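Local coordinates for UPF0147 protein Ta0600 (Thermoplasma acidophilum DSM 1728, PDB 2QSB), which is of unknown function and belongs to the uncharacterised UPF0147 family, its single chain folding as a four-helix bundle, at residues Leu78-Ile81 with Ile82-Glu86; Val15-Leu18 with Leu19-Ser23; Pro71-Gly74 with Arg75-Tyr79. One frame throughout, in Å; residues are numbered along the deposited sequence. Where two conformers were deposited one is given.

Interaction 1 of 3, residues Leu78-Ile81 with Ile82-Glu86; sequences LYTI and ISKLE
I81 and L85 lie alongside each other one helical turn apart, their side chains running the same way, with CG2 of I81 4.0 Å from CD1 of L85. The beta branch of I81 makes this possible: CG2 stands opposite the backbone N and leans along the helix to its neighbour, while CG1 takes the other position, beside the N (chi1 -64°). Y79 and I82 form a second such pair on another side of the helix, where CD1 of I82 approaches the tyrosine ring obliquely, 4.2 Å from its CD1. Both pairs belong to helix 72-88 of a four-helix bundle, and their apolar atoms serve its packing: I81 and I82 touch L61 and L85 touches V57, all on helix 50-65, while I81 also meets L18 of helix 6-23. Cut back to an alanine, I82 would lose the CD1 that meets the tyrosine ring, which is likely to leave a gap there and against L61. Beneath the side chains, I82 N bonds to L78 O at 2.9 Å, with an N-H...O angle of 173°, and L85 N to I81 O at 2.9 Å. K84 N is held less tightly, by T80 O at 3.2 Å and weakly by I81 O. The lysine suits a boundary position: its methylenes pass T80 O, with CG 3.5 Å away, and its NZ ends in a salt bridge with E14.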
loop_
_atom_site.group_PDB
_atom_site.type_symbol
_atom_site.label_atom_id
_atom_site.label_comp_id
_atom_site.label_asym_id
_atom_site.label_seq_id
_atom_site.Cartn_x
_atom_site.Cartn_y
_atom_site.Cartn_z
ATOM N N LEU A 78 -4.326 -2.231 5.638
ATOM C CA LEU A 78 -3.583 -2.903 4.591
ATOM C C LEU A 78 -4.531 -3.500 3.551
ATOM O O LEU A 78 -4.321 -3.320 2.353
ATOM C CB LEU A 78 -2.673 -3.970 5.184
ATOM C CG LEU A 78 -1.435 -3.444 5.942
ATOM C CD1 LEU A 78 -0.879 -4.525 6.827
ATOM C CD2 LEU A 78 -0.368 -2.996 4.943
ATOM N N TYR A 79 -5.588 -4.189 3.981
ATOM C CA TYR A 79 -6.532 -4.757 3.029
ATOM C C TYR A 79 -7.241 -3.704 2.190
ATOM O O TYR A 79 -7.529 -3.939 1.021
ATOM C CB TYR A 79 -7.556 -5.641 3.727
ATOM C CG TYR A 79 -7.009 -6.940 4.237
ATOM C CD1 TYR A 79 -6.214 -7.759 3.433
ATOM C CD2 TYR A 79 -7.340 -7.373 5.516
ATOM C CE1 TYR A 79 -5.705 -8.975 3.922
ATOM C CE2 TYR A 79 -6.869 -8.590 6.001
ATOM C CZ TYR A 79 -6.058 -9.373 5.199
ATOM O OH TYR A 79 -5.575 -10.576 5.686
ATOM N N THR A 80 -7.520 -2.535 2.770
ATOM C CA THR A 80 -8.141 -1.452 2.003
ATOM C C THR A 80 -7.231 -1.024 0.845
ATOM O O THR A 80 -7.683 -0.886 -0.309
ATOM C CB THR A 80 -8.412 -0.265 2.945
ATOM O OG1 THR A 80 -9.300 -0.709 3.969
ATOM C CG2 THR A 80 -9.017 0.929 2.222
ATOM N N ILE A 81 -5.931 -0.842 1.138
ATOM C CA ILE A 81 -4.983 -0.444 0.101
ATOM C C ILE A 81 -4.818 -1.558 -0.939
ATOM O O ILE A 81 -4.844 -1.285 -2.158
ATOM C CB ILE A 81 -3.647 -0.055 0.739
ATOM C CG1 ILE A 81 -3.809 1.176 1.622
ATOM C CG2 ILE A 81 -2.615 0.205 -0.344
ATOM C CD1 ILE A 81 -2.684 1.358 2.640
ATOM N N ILE A 82 -4.654 -2.796 -0.467
ATOM C CA ILE A 82 -4.544 -3.937 -1.371
ATOM C C ILE A 82 -5.752 -3.974 -2.312
ATOM O O ILE A 82 -5.590 -4.199 -3.517
ATOM C CB ILE A 82 -4.454 -5.232 -0.574
ATOM C CG1 ILE A 82 -3.074 -5.351 0.087
ATOM C CG2 ILE A 82 -4.790 -6.465 -1.434
ATOM C CD1 ILE A 82 -2.970 -6.432 1.163
ATOM N N SER A 83 -6.946 -3.736 -1.770
ATOM C CA SER A 83 -8.177 -3.835 -2.542
ATOM C C SER A 83 -8.276 -2.801 -3.662
ATOM O O SER A 83 -8.830 -3.073 -4.736
ATOM C CB SER A 83 -9.365 -3.722 -1.605
ATOM O OG SER A 83 -9.385 -4.826 -0.715
ATOM N N LYS A 84 -7.728 -1.617 -3.422
ATOM C CA LYS A 84 -7.690 -0.572 -4.432
ATOM C C LYS A 84 -6.621 -0.869 -5.475
ATOM O O LYS A 84 -6.842 -0.655 -6.673
ATOM C CB LYS A 84 -7.464 0.791 -3.763
ATOM C CG LYS A 84 -8.663 1.227 -2.925
ATOM C CD LYS A 84 -8.430 2.580 -2.299
ATOM C CE LYS A 84 -9.564 3.070 -1.436
ATOM N NZ LYS A 84 -10.798 3.395 -2.222
ATOM N N LEU A 85 -5.459 -1.370 -5.040
ATOM C CA LEU A 85 -4.437 -1.773 -6.008
ATOM C C LEU A 85 -4.896 -2.902 -6.924
ATOM O O LEU A 85 -4.558 -2.916 -8.109
ATOM C CB LEU A 85 -3.150 -2.179 -5.299
ATOM C CG LEU A 85 -2.377 -1.015 -4.708
ATOM C CD1 LEU A 85 -1.337 -1.563 -3.739
ATOM C CD2 LEU A 85 -1.749 -0.199 -5.861
ATOM N N GLU A 86 -5.684 -3.844 -6.402
ATOM C CA GLU A 86 -6.184 -4.963 -7.220
ATOM C C GLU A 86 -7.283 -4.518 -8.174
ATOM O O GLU A 86 -7.520 -5.140 -9.217
ATOM C CB GLU A 86 -6.651 -6.120 -6.325
ATOM C CG GLU A 86 -5.462 -6.766 -5.594
ATOM C CD GLU A 86 -5.726 -8.154 -5.053
ATOM O OE1 GLU A 86 -6.778 -8.382 -4.419
ATOM O OE2 GLU A 86 -4.823 -8.997 -5.221
#

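Interaction 2 of 3, residues Val15-Leu18 with Leu19-Ser23; sequences VMYL and LDELS
E21 lays its CG over one face of the Y17 ring, one turn back along the helix. This CH-pi contact places CG 3.9 Å from the ring centroid, 24° off the normal and displaced toward the rim, nearest to CZ at 3.6 Å. The carboxylate plane is turned only 5° from that of the ring, so the flat end of the glutamate runs almost parallel to the aromatic surface. Two torsions bring the groups together: with its CG trans to the amide nitrogen (chi1 167°), the tyrosine ring swings toward the following turn, and the glutamate chain bends at chi2 to bring its carboxylate close to the ring. A tyrosine and a glutamate suit this exposed side, since each combines a carbon surface for the contact with a polar end.

Valine and leucine take over on the buried side. V15 and L19 run side by side, with CG1 of V15 3.7 Å from CD1 of L19, and both side chains also pack on L43 of helix 30-43. The backbone sets these spacings: E21 N bonds to Y17 O at 2.9 Å and L19 N to V15 O at 2.8 Å. Nearer the end of the segment, the S23 hydroxyl donates to D20 O at 2.8 Å, folding a small polar side chain back onto the helix. Farther out, L18 and L22 reach helix 72-88, touching I81 and L78 respectively. Apolar residues turned inward and a polar, aromatic side turned outward make this an amphipathic helix of a four-helix bundle.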
loop_
_atom_site.group_PDB
_atom_site.type_symbol
_atom_site.label_atom_id
_atom_site.label_comp_id
_atom_site.label_asym_id
_atom_site.label_seq_id
_atom_site.Cartn_x
_atom_site.Cartn_y
_atom_site.Cartn_z
ATOM N N VAL A 15 -4.756 5.363 -2.979
ATOM C CA VAL A 15 -3.686 4.487 -2.502
ATOM C C VAL A 15 -2.521 5.313 -1.960
ATOM O O VAL A 15 -1.976 4.989 -0.906
ATOM C CB VAL A 15 -3.247 3.515 -3.624
ATOM C CG1 VAL A 15 -1.922 2.847 -3.292
ATOM C CG2 VAL A 15 -4.347 2.482 -3.880
HETATM N N MSE A 16 -2.127 6.369 -2.680
HETATM C CA MSE A 16 -0.996 7.182 -2.204
HETATM C C MSE A 16 -1.306 7.847 -0.883
HETATM O O MSE A 16 -0.465 7.857 0.017
HETATM C CB MSE A 16 -0.629 8.205 -3.274
HETATM C CG MSE A 16 0.068 7.614 -4.503
HETATM SE SE MSE A 16 1.829 6.806 -4.139
HETATM C CE MSE A 16 2.686 8.383 -3.533
ATOM N N TYR A 17 -2.514 8.387 -0.751
ATOM C CA TYR A 17 -2.909 9.037 0.492
ATOM C C TYR A 17 -2.947 8.016 1.638
ATOM O O TYR A 17 -2.407 8.262 2.725
ATOM C CB TYR A 17 -4.302 9.662 0.316
ATOM C CG TYR A 17 -4.910 10.080 1.624
ATOM C CD1 TYR A 17 -4.420 11.171 2.339
ATOM C CD2 TYR A 17 -5.934 9.334 2.179
ATOM C CE1 TYR A 17 -4.977 11.526 3.568
ATOM C CE2 TYR A 17 -6.488 9.682 3.388
ATOM C CZ TYR A 17 -6.010 10.768 4.070
ATOM O OH TYR A 17 -6.564 11.086 5.296
ATOM N N LEU A 18 -3.553 6.850 1.391
ATOM C CA LEU A 18 -3.670 5.859 2.449
ATOM C C LEU A 18 -2.306 5.292 2.841
ATOM O O LEU A 18 -2.072 5.022 4.028
ATOM C CB LEU A 18 -4.618 4.731 2.027
ATOM C CG LEU A 18 -6.095 5.134 1.874
ATOM C CD1 LEU A 18 -6.871 3.985 1.248
ATOM C CD2 LEU A 18 -6.723 5.542 3.214
ATOM N N LEU A 19 -1.402 5.082 1.875
ATOM C CA LEU A 19 -0.050 4.638 2.220
ATOM C C LEU A 19 0.681 5.696 2.987
ATOM O O LEU A 19 1.433 5.380 3.917
ATOM C CB LEU A 19 0.727 4.287 0.949
ATOM C CG LEU A 19 0.372 2.928 0.354
ATOM C CD1 LEU A 19 0.997 2.832 -1.020
ATOM C CD2 LEU A 19 0.884 1.800 1.250
ATOM N N ASP A 20 0.489 6.965 2.628
ATOM C CA ASP A 20 1.131 8.015 3.405
ATOM C C ASP A 20 0.643 8.022 4.847
ATOM O O ASP A 20 1.462 8.095 5.790
ATOM C CB ASP A 20 0.974 9.374 2.752
ATOM C CG ASP A 20 1.957 10.358 3.344
ATOM O OD1 ASP A 20 3.144 10.295 2.946
ATOM O OD2 ASP A 20 1.553 11.139 4.221
ATOM N N GLU A 21 -0.670 7.953 5.028
ATOM C CA GLU A 21 -1.221 7.862 6.367
ATOM C C GLU A 21 -0.651 6.665 7.135
ATOM O O GLU A 21 -0.279 6.789 8.294
ATOM C CB GLU A 21 -2.750 7.768 6.280
ATOM C CG GLU A 21 -3.427 9.068 5.836
ATOM C CD GLU A 21 -3.253 10.187 6.840
ATOM O OE1 GLU A 21 -3.946 10.127 7.874
ATOM O OE2 GLU A 21 -2.443 11.113 6.613
ATOM N N LEU A 22 -0.595 5.505 6.492
ATOM C CA LEU A 22 -0.111 4.301 7.164
ATOM C C LEU A 22 1.342 4.496 7.588
ATOM O O LEU A 22 1.751 4.054 8.679
ATOM C CB LEU A 22 -0.316 3.074 6.240
ATOM C CG LEU A 22 0.076 1.726 6.837
ATOM C CD1 LEU A 22 -0.770 1.446 8.078
ATOM C CD2 LEU A 22 -0.125 0.652 5.797
ATOM N N SER A 23 2.150 5.121 6.728
ATOM C CA SER A 23 3.564 5.315 7.024
ATOM C C SER A 23 3.775 6.203 8.241
ATOM O O SER A 23 4.836 6.163 8.863
ATOM C CB SER A 23 4.288 5.896 5.803
ATOM O OG SER A 23 4.100 7.311 5.692
#

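Interaction 3 of 3, residues Pro71-Gly74 with Arg75-Tyr79; sequences PAHG and RTDLY
R75 sends its aliphatic stem back past the start of the helix, with CG 3.5 Å from P71 O. The same carbonyl accepts the R75 backbone N-H, the N lying 3.0 Å from P71 O. With CG set beside the backbone N (chi1 -58°) and the chain extended from CG to NE, the side chain runs toward the residues before the helix, where its NE donates to V70 O. A long side chain with a polar end suits this task: its CB and CG lie against the carbonyls of A72 and P71, and its guanidinium grips the preceding backbone. P71 is the N-cap of helix 72-88, the last helix of the four-helix bundle; proline suits the helix start because it has no N-H to give and its ring restricts the backbone. It also touches P29 in a loop. G74 is buried on the first turn, and with no side chain it presents just its backbone here: its O accepts L78 N at 2.9 Å and meets the leucine CG at 3.4 Å. On a more exposed side, H73 O receives D77 N at 3.0 Å, and the aspartate carboxylate lies beside that oxygen, its CG 3.3 Å from H73 O. H73 itself turns to a loop, its NE2 hydrogen-bonded to T27, which ties the helix start to that loop.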
loop_
_atom_site.group_PDB
_atom_site.type_symbol
_atom_site.label_atom_id
_atom_site.label_comp_id
_atom_site.label_asym_id
_atom_site.label_seq_id
_atom_site.Cartn_x
_atom_site.Cartn_y
_atom_site.Cartn_z
ATOM N N PRO A 71 -1.738 -5.162 14.348
ATOM C CA PRO A 71 -3.052 -5.050 15.012
ATOM C C PRO A 71 -4.188 -5.093 14.002
ATOM O O PRO A 71 -4.019 -4.726 12.829
ATOM C CB PRO A 71 -2.995 -3.649 15.661
ATOM C CG PRO A 71 -1.994 -2.901 14.842
ATOM C CD PRO A 71 -0.952 -3.920 14.449
ATOM N N ALA A 72 -5.363 -5.496 14.459
ATOM C CA ALA A 72 -6.506 -5.662 13.586
ATOM C C ALA A 72 -6.773 -4.439 12.731
ATOM O O ALA A 72 -7.056 -4.564 11.534
ATOM C CB ALA A 72 -7.757 -5.999 14.418
ATOM N N HIS A 73 -6.743 -3.243 13.322
ATOM C CA HIS A 73 -7.073 -2.055 12.529
ATOM C C HIS A 73 -6.044 -1.823 11.434
ATOM O O HIS A 73 -6.389 -1.346 10.334
ATOM C CB HIS A 73 -7.226 -0.788 13.387
ATOM C CG HIS A 73 -5.945 -0.267 13.961
ATOM N ND1 HIS A 73 -5.343 -0.812 15.073
ATOM C CD2 HIS A 73 -5.150 0.748 13.555
ATOM C CE1 HIS A 73 -4.233 -0.141 15.335
ATOM N NE2 HIS A 73 -4.091 0.808 14.421
ATOM N N GLY A 74 -4.786 -2.179 11.705
ATOM C CA GLY A 74 -3.726 -2.027 10.686
ATOM C C GLY A 74 -3.901 -3.046 9.579
ATOM O O GLY A 74 -3.644 -2.741 8.419
ATOM N N ARG A 75 -4.348 -4.261 9.916
ATOM C CA ARG A 75 -4.635 -5.263 8.874
ATOM C C ARG A 75 -5.719 -4.763 7.944
ATOM O O ARG A 75 -5.590 -4.854 6.718
ATOM C CB ARG A 75 -5.004 -6.622 9.475
ATOM C CG ARG A 75 -3.958 -7.210 10.383
ATOM C CD ARG A 75 -4.399 -8.538 10.944
ATOM N NE ARG A 75 -3.697 -8.843 12.190
ATOM C CZ ARG A 75 -3.760 -10.014 12.822
ATOM N NH1 ARG A 75 -4.513 -11.007 12.348
ATOM N NH2 ARG A 75 -3.065 -10.192 13.940
ATOM N N THR A 76 -6.778 -4.196 8.512
ATOM C CA THR A 76 -7.833 -3.650 7.671
ATOM C C THR A 76 -7.293 -2.530 6.801
ATOM O O THR A 76 -7.635 -2.445 5.615
ATOM C CB THR A 76 -9.023 -3.211 8.500
ATOM O OG1 THR A 76 -9.521 -4.371 9.166
ATOM C CG2 THR A 76 -10.104 -2.619 7.608
ATOM N N ASP A 77 -6.445 -1.659 7.363
ATOM C CA ASP A 77 -5.871 -0.585 6.551
ATOM C C ASP A 77 -5.074 -1.153 5.379
ATOM O O ASP A 77 -5.147 -0.623 4.262
ATOM C CB ASP A 77 -5.022 0.347 7.431
ATOM C CG ASP A 77 -5.869 1.224 8.348
ATOM O OD1 ASP A 77 -7.095 1.328 8.184
ATOM O OD2 ASP A 77 -5.251 1.808 9.240
ATOM N N LEU A 78 -4.326 -2.231 5.638
ATOM C CA LEU A 78 -3.583 -2.903 4.591
ATOM C C LEU A 78 -4.531 -3.500 3.551
ATOM O O LEU A 78 -4.321 -3.320 2.353
ATOM C CB LEU A 78 -2.673 -3.970 5.184
ATOM C CG LEU A 78 -1.435 -3.444 5.942
ATOM C CD1 LEU A 78 -0.879 -4.525 6.827
ATOM C CD2 LEU A 78 -0.368 -2.996 4.943
ATOM N N TYR A 79 -5.588 -4.189 3.981
ATOM C CA TYR A 79 -6.532 -4.757 3.029
ATOM C C TYR A 79 -7.241 -3.704 2.190
ATOM O O TYR A 79 -7.529 -3.939 1.021
ATOM C CB TYR A 79 -7.556 -5.641 3.727
ATOM C CG TYR A 79 -7.009 -6.940 4.237
ATOM C CD1 TYR A 79 -6.214 -7.759 3.433
ATOM C CD2 TYR A 79 -7.340 -7.373 5.516
ATOM C CE1 TYR A 79 -5.705 -8.975 3.922
ATOM C CE2 TYR A 79 -6.869 -8.590 6.001
ATOM C CZ TYR A 79 -6.058 -9.373 5.199
ATOM O OH TYR A 79 -5.575 -10.576 5.686
#

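How the interactions relate
Interactions 1 and 3 are successive parts of helix 72-88, sharing L78 and Y79, with centres about 11 Å apart. Interaction 2 lies on helix 6-23, its centre about 11 Å from that of interaction 1 and about 13 Å from that of interaction 3. The two helices meet through a row of side chains: K84 CB is 3.5 Å from V15 CG2, I81 CG1 is 3.7 Å from L18 CB, and L78 CD2 is 3.8 Å from L22 CD2. This last touch also joins interaction 3 to interaction 2, because L78 belongs to both 78-81 and 75-79. Interaction 3 otherwise mainly covers the start of helix 72-88; no active site is known.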